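PDB 2ISM: putative oxidoreductase from Thermus thermophilus, which is of undetermined function but belongs to a dehydrogenase family with a beta-propeller fold and holds a bound calcium ion. Local coordinates for residues R96-A99 and L103-Q106; V249-G252 and R258-L261. One frame throughout, in Å; residues are numbered along the deposited sequence.

Contact 1: R96-A99 and L103-Q106; sequences RTVA and LRNQ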
ATOM      1  N   ARG B  96      14.760  11.863  25.171  1.00  9.20           N
ATOM      2  CA  ARG B  96      14.456  13.197  25.682  1.00  9.26           C
ATOM      3  C   ARG B  96      15.682  14.011  26.080  1.00 11.06           C
ATOM      4  O   ARG B  96      16.733  13.460  26.424  1.00 10.44           O
ATOM      5  CB  ARG B  96      13.530  13.109  26.908  1.00  9.78           C
ATOM      6  CG  ARG B  96      14.208  12.504  28.139  1.00 10.76           C
ATOM      7  CD  ARG B  96      13.424  12.770  29.418  1.00 17.60           C
ATOM      8  NE  ARG B  96      14.028  12.096  30.565  1.00 13.07           N
ATOM      9  CZ  ARG B  96      13.589  12.196  31.817  1.00 20.52           C
ATOM     10  NH1 ARG B  96      12.536  12.954  32.098  1.00 16.25           N
ATOM     11  NH2 ARG B  96      14.197  11.523  32.788  1.00 16.63           N
ATOM     12  N   THR B  97      15.526  15.332  26.031  1.00 12.65           N
ATOM     13  CA  THR B  97      16.578  16.248  26.440  1.00 11.54           C
ATOM     14  C   THR B  97      16.192  16.590  27.880  1.00 14.29           C
ATOM     15  O   THR B  97      15.063  17.022  28.136  1.00 13.69           O
ATOM     16  CB  THR B  97      16.565  17.548  25.606  1.00 15.45           C
ATOM     17  OG1 THR B  97      16.430  17.230  24.215  1.00 11.40           O
ATOM     18  CG2 THR B  97      17.866  18.323  25.812  1.00 12.44           C
ATOM     19  N   VAL B  98      17.106  16.383  28.822  1.00 16.04           N
ATOM     20  CA  VAL B  98      16.808  16.677  30.219  1.00 16.28           C
ATOM     21  C   VAL B  98      17.824  17.670  30.785  1.00 18.18           C
ATOM     22  O   VAL B  98      18.969  17.724  30.330  1.00 12.81           O
ATOM     23  CB  VAL B  98      16.797  15.373  31.070  1.00 18.01           C
ATOM     24  CG1 VAL B  98      18.211  14.865  31.287  1.00 15.19           C
ATOM     25  CG2 VAL B  98      16.094  15.623  32.396  1.00 28.27           C
ATOM     26  N   ALA B  99      17.398  18.459  31.771  1.00 14.72           N
ATOM     27  CA  ALA B  99      18.269  19.457  32.386  1.00 18.45           C
ATOM     28  C   ALA B  99      18.633  19.139  33.836  1.00 19.71           C
ATOM     29  O   ALA B  99      19.664  19.595  34.335  1.00 18.04           O
ATOM     30  CB  ALA B  99      17.609  20.836  32.310  1.00 20.51           C
ATOM     31  N   LEU B 103      22.587  19.191  31.662  1.00 14.51           N
ATOM     32  CA  LEU B 103      21.888  19.198  30.385  1.00 14.58           C
ATOM     33  C   LEU B 103      22.448  18.161  29.417  1.00 16.04           C
ATOM     34  O   LEU B 103      23.624  18.207  29.056  1.00 15.96           O
ATOM     35  CB  LEU B 103      21.979  20.589  29.750  1.00 18.19           C
ATOM     36  CG  LEU B 103      21.357  20.780  28.362  1.00 14.27           C
ATOM     37  CD1 LEU B 103      19.845  20.578  28.422  1.00 16.50           C
ATOM     38  CD2 LEU B 103      21.677  22.181  27.868  1.00 18.23           C
ATOM     39  N   ARG B 104      21.608  17.219  29.001  1.00 10.61           N
ATOM     40  CA  ARG B 104      22.041  16.201  28.053  1.00  9.81           C
ATOM     41  C   ARG B 104      20.842  15.443  27.497  1.00  9.72           C
ATOM     42  O   ARG B 104      19.733  15.552  28.020  1.00 11.16           O
ATOM     43  CB  ARG B 104      23.025  15.220  28.716  1.00 12.69           C
ATOM     44  CG  ARG B 104      22.410  14.126  29.586  1.00 12.83           C
ATOM     45  CD  ARG B 104      21.905  14.629  30.938  1.00 15.79           C
ATOM     46  NE  ARG B 104      21.598  13.510  31.837  1.00 13.30           N
ATOM     47  CZ  ARG B 104      21.239  13.638  33.113  1.00 15.88           C
ATOM     48  NH1 ARG B 104      21.131  14.840  33.664  1.00 18.81           N
ATOM     49  NH2 ARG B 104      20.998  12.559  33.845  1.00 12.85           N
ATOM     50  N   ASN B 105      21.062  14.706  26.415  1.00  8.59           N
ATOM     51  CA  ASN B 105      19.999  13.902  25.827  1.00  9.65           C
ATOM     52  C   ASN B 105      20.163  12.480  26.363  1.00 10.91           C
ATOM     53  O   ASN B 105      21.260  12.071  26.754  1.00 11.67           O
ATOM     54  CB  ASN B 105      20.077  13.914  24.291  1.00 10.61           C
ATOM     55  CG  ASN B 105      19.511  15.197  23.684  1.00 11.33           C
ATOM     56  OD1 ASN B 105      20.226  15.982  23.053  1.00 13.08           O
ATOM     57  ND2 ASN B 105      18.222  15.410  23.877  1.00  7.20           N
ATOM     58  N   GLN B 106      19.069  11.735  26.403  1.00  9.13           N
ATOM     59  CA  GLN B 106      19.110  10.374  26.906  1.00  8.92           C
ATOM     60  C   GLN B 106      17.927   9.588  26.387  1.00  9.80           C
ATOM     61  O   GLN B 106      16.944  10.157  25.920  1.00 11.35           O
ATOM     62  CB  GLN B 106      19.055  10.371  28.439  1.00 11.52           C
ATOM     63  CG  GLN B 106      17.910  11.195  29.001  1.00 14.35           C
ATOM     64  CD  GLN B 106      17.740  11.048  30.505  1.00 15.66           C
ATOM     65  OE1 GLN B 106      18.713  11.019  31.263  1.00 21.07           O
ATOM     66  NE2 GLN B 106      16.494  10.976  30.944  1.00 13.04           N
TER
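V98 and R104 form the hydrogen-bonded antiparallel pair next to the turn, with V98 N donating a hydrogen bond to R104 O at 2.9 Å and R104 N donating one back to V98 O. R96 and Q106 repeat the pattern two residues deeper, where the bond from R96 N to Q106 O is nearly straight (168° at the hydrogen). Between these pairs the non-hydrogen-bonded partners T97 and N105 draw together to 4.2 Å between their CA atoms, and the CA-H of N105 leans on R96 O. This inner half is the tight one, with R96, T97, V98, N105 and Q106 all buried. The ladder joins the two middle strands, 92-98 and 104-112, of a four-stranded antiparallel sheet, one blade of the propeller. On the face shared by R96, V98, R104 and Q106, the valine spreads its methyl groups between two guanidinium planes: with chi1 at 74°, CG1 lies 3.5 Å above the plane of R104, offset toward its rim, while CG2 sits 4.3 Å over the centre of that of R96. The charged ends stay apart, R96 NH2 being 7.0 Å from R104 NH2, and the Q106 side chain lies alongside that of R96, pointing the same way, and brings its amide to the guanidinium edge. R104 reaches its place through a bend at chi2 (-75°); NE makes a salt bridge with D125 on strand 117-127, and NH1 bonds to the carbonyls of E100 and G102 in the turn. T97 OG1, on the other face, bonds to G76 N. Toward the turn and solvent, exposed A99 slackens, its CB turned away and 4.5 Å from L103 CD1. L103 itself keeps its CA 3.3 Å from V98 O, and its CD1 branch also packs near that oxygen and T97 CG2.

Contact 2: V249-G252 and R258-L261; sequences VGRG and RDPL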
ATOM      1  N   VAL B 249      29.636  17.601   2.085  1.00 34.07           N
ATOM      2  CA  VAL B 249      28.261  18.085   1.994  1.00 33.71           C
ATOM      3  C   VAL B 249      27.767  17.632   0.623  1.00 35.38           C
ATOM      4  O   VAL B 249      28.349  17.991  -0.400  1.00 33.51           O
ATOM      5  CB  VAL B 249      28.188  19.630   2.079  1.00 34.43           C
ATOM      6  CG1 VAL B 249      26.761  20.100   1.828  1.00 34.07           C
ATOM      7  CG2 VAL B 249      28.662  20.097   3.446  1.00 33.19           C
ATOM      8  N   GLY B 250      26.703  16.837   0.607  1.00 34.54           N
ATOM      9  CA  GLY B 250      26.176  16.336  -0.651  1.00 37.15           C
ATOM     10  C   GLY B 250      26.980  15.126  -1.090  1.00 39.42           C
ATOM     11  O   GLY B 250      27.310  14.269  -0.270  1.00 33.22           O
ATOM     12  N   ARG B 251      27.298  15.047  -2.379  1.00 41.37           N
ATOM     13  CA  ARG B 251      28.081  13.929  -2.893  1.00 47.18           C
ATOM     14  C   ARG B 251      29.538  14.325  -3.112  1.00 45.63           C
ATOM     15  O   ARG B 251      29.849  15.499  -3.317  1.00 47.60           O
ATOM     16  CB  ARG B 251      27.485  13.400  -4.204  1.00 48.80           C
ATOM     17  CG  ARG B 251      26.199  12.601  -4.029  1.00 58.99           C
ATOM     18  CD  ARG B 251      26.023  11.586  -5.155  1.00 67.85           C
ATOM     19  NE  ARG B 251      24.937  10.641  -4.897  1.00 74.35           N
ATOM     20  CZ  ARG B 251      23.650  10.883  -5.127  1.00 77.36           C
ATOM     21  NH1 ARG B 251      23.267  12.049  -5.631  1.00 78.58           N
ATOM     22  NH2 ARG B 251      22.742   9.956  -4.852  1.00 78.92           N
ATOM     23  N   GLY B 252      30.427  13.338  -3.059  1.00 48.62           N
ATOM     24  CA  GLY B 252      31.843  13.601  -3.252  1.00 48.19           C
ATOM     25  C   GLY B 252      32.557  12.444  -3.926  1.00 47.72           C
ATOM     26  O   GLY B 252      31.958  11.397  -4.185  1.00 44.76           O
ATOM     27  N   ARG B 258      30.569   7.995   2.621  1.00 22.97           N
ATOM     28  CA  ARG B 258      29.500   7.488   1.775  1.00 23.38           C
ATOM     29  C   ARG B 258      28.523   8.574   1.335  1.00 24.67           C
ATOM     30  O   ARG B 258      28.029   9.347   2.160  1.00 22.76           O
ATOM     31  CB  ARG B 258      28.756   6.373   2.511  1.00 26.34           C
ATOM     32  CG  ARG B 258      29.678   5.283   3.037  1.00 26.66           C
ATOM     33  CD  ARG B 258      28.896   4.159   3.680  1.00 28.08           C
ATOM     34  NE  ARG B 258      28.102   3.407   2.709  1.00 31.49           N
ATOM     35  CZ  ARG B 258      28.570   2.411   1.961  1.00 33.46           C
ATOM     36  NH1 ARG B 258      29.836   2.031   2.067  1.00 28.33           N
ATOM     37  NH2 ARG B 258      27.766   1.783   1.111  1.00 33.07           N
ATOM     38  N   ASP B 259      28.248   8.623   0.032  1.00 20.90           N
ATOM     39  CA  ASP B 259      27.327   9.613  -0.519  1.00 22.74           C
ATOM     40  C   ASP B 259      25.891   9.257  -0.178  1.00 21.00           C
ATOM     41  O   ASP B 259      25.563   8.097   0.079  1.00 18.62           O
ATOM     42  CB  ASP B 259      27.435   9.693  -2.047  1.00 28.52           C
ATOM     43  CG  ASP B 259      28.788  10.174  -2.524  1.00 30.48           C
ATOM     44  OD1 ASP B 259      29.389  11.045  -1.861  1.00 36.33           O
ATOM     45  OD2 ASP B 259      29.239   9.687  -3.582  1.00 41.91           O
ATOM     46  N   PRO B 260      25.008  10.259  -0.165  1.00 21.32           N
ATOM     47  CA  PRO B 260      23.609   9.974   0.147  1.00 18.20           C
ATOM     48  C   PRO B 260      22.913   9.303  -1.033  1.00 23.08           C
ATOM     49  O   PRO B 260      23.351   9.424  -2.182  1.00 18.89           O
ATOM     50  CB  PRO B 260      23.036  11.357   0.446  1.00 20.01           C
ATOM     51  CG  PRO B 260      23.867  12.258  -0.415  1.00 24.12           C
ATOM     52  CD  PRO B 260      25.254  11.710  -0.205  1.00 22.96           C
ATOM     53  N   LEU B 261      21.846   8.572  -0.734  1.00 19.62           N
ATOM     54  CA  LEU B 261      21.056   7.902  -1.756  1.00 18.41           C
ATOM     55  C   LEU B 261      20.409   8.995  -2.597  1.00 22.68           C
ATOM     56  O   LEU B 261      20.215   8.847  -3.806  1.00 21.75           O
ATOM     57  CB  LEU B 261      19.971   7.053  -1.101  1.00 21.05           C
ATOM     58  CG  LEU B 261      18.835   6.568  -2.005  1.00 26.64           C
ATOM     59  CD1 LEU B 261      19.366   5.585  -3.033  1.00 26.47           C
ATOM     60  CD2 LEU B 261      17.760   5.924  -1.149  1.00 25.27           C
TER
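D259 and R251 share one chi1 setting, each with CG anti to its own carbonyl carbon, beside the backbone N. In D259 (chi1 -64°), whose CB already points toward 249-252, the rotation delivers the carboxylate to G252 N; in R251 it starts an extended chain that runs past the aspartate toward P260 and L261. The result is one clear hydrogen bond, from G252 N to D259 OD1 at 2.8 Å with 155° at the hydrogen. The donor approaches from above the carboxylate, 40° out of its plane. R251 crosses D259 at roughly a right angle, and the touch is aliphatic: R251 CG meets D259 CB at 3.7 Å. The charges do not pair closely, since R251 NE stays 4.6 Å from D259 OD2, beyond salt-bridge range. Both segments belong to the long irregular connection between strands 232-237 and 262-264, the third and fourth strands of a propeller blade, and the aspartate bond ties that loop back on itself across the five residues between the segments. Further along, R251 NH2 lies 2.8 Å from P260 O and 3.0 Å from L261 O, the latter near the guanidinium plane at its edge; because this arginine is exposed and poorly ordered, its outer position carries less weight than the bond to G252. At the buried end, P260 CD rests 3.3 Å from G250 O. G250 has a positive phi, a conformation in which a CB would press on the carbonyl O of V249, so the lack of a side chain fits this backbone. The P260 ring also packs on E233 and N235 of strand 232-237, and lies about 5 Å from the calcium ion, for which E233 and Y243 provide ligands.

From the N terminus the chain passes strand 23-27, which pairs with the C-terminal strand 348-351, and the sheet of 33-66, and then makes contact 1, where 96-99 and 103-106 close a three-residue turn between adjacent strands of the blade formed by 77-127. It then builds the sheet spanning 140-199 before reaching the blade of 208-264. There contact 2 closes a second loop, with 249-252 and 258-261 enclosing five residues before strand 262-264. Contact 1 is complete before contact 2 opens, so they neither nest nor cross. Their centres lie 30 Å apart and their nearest atoms about 22 Å. One joins strands inside a blade, whereas the other folds an inter-strand loop beside the calcium site.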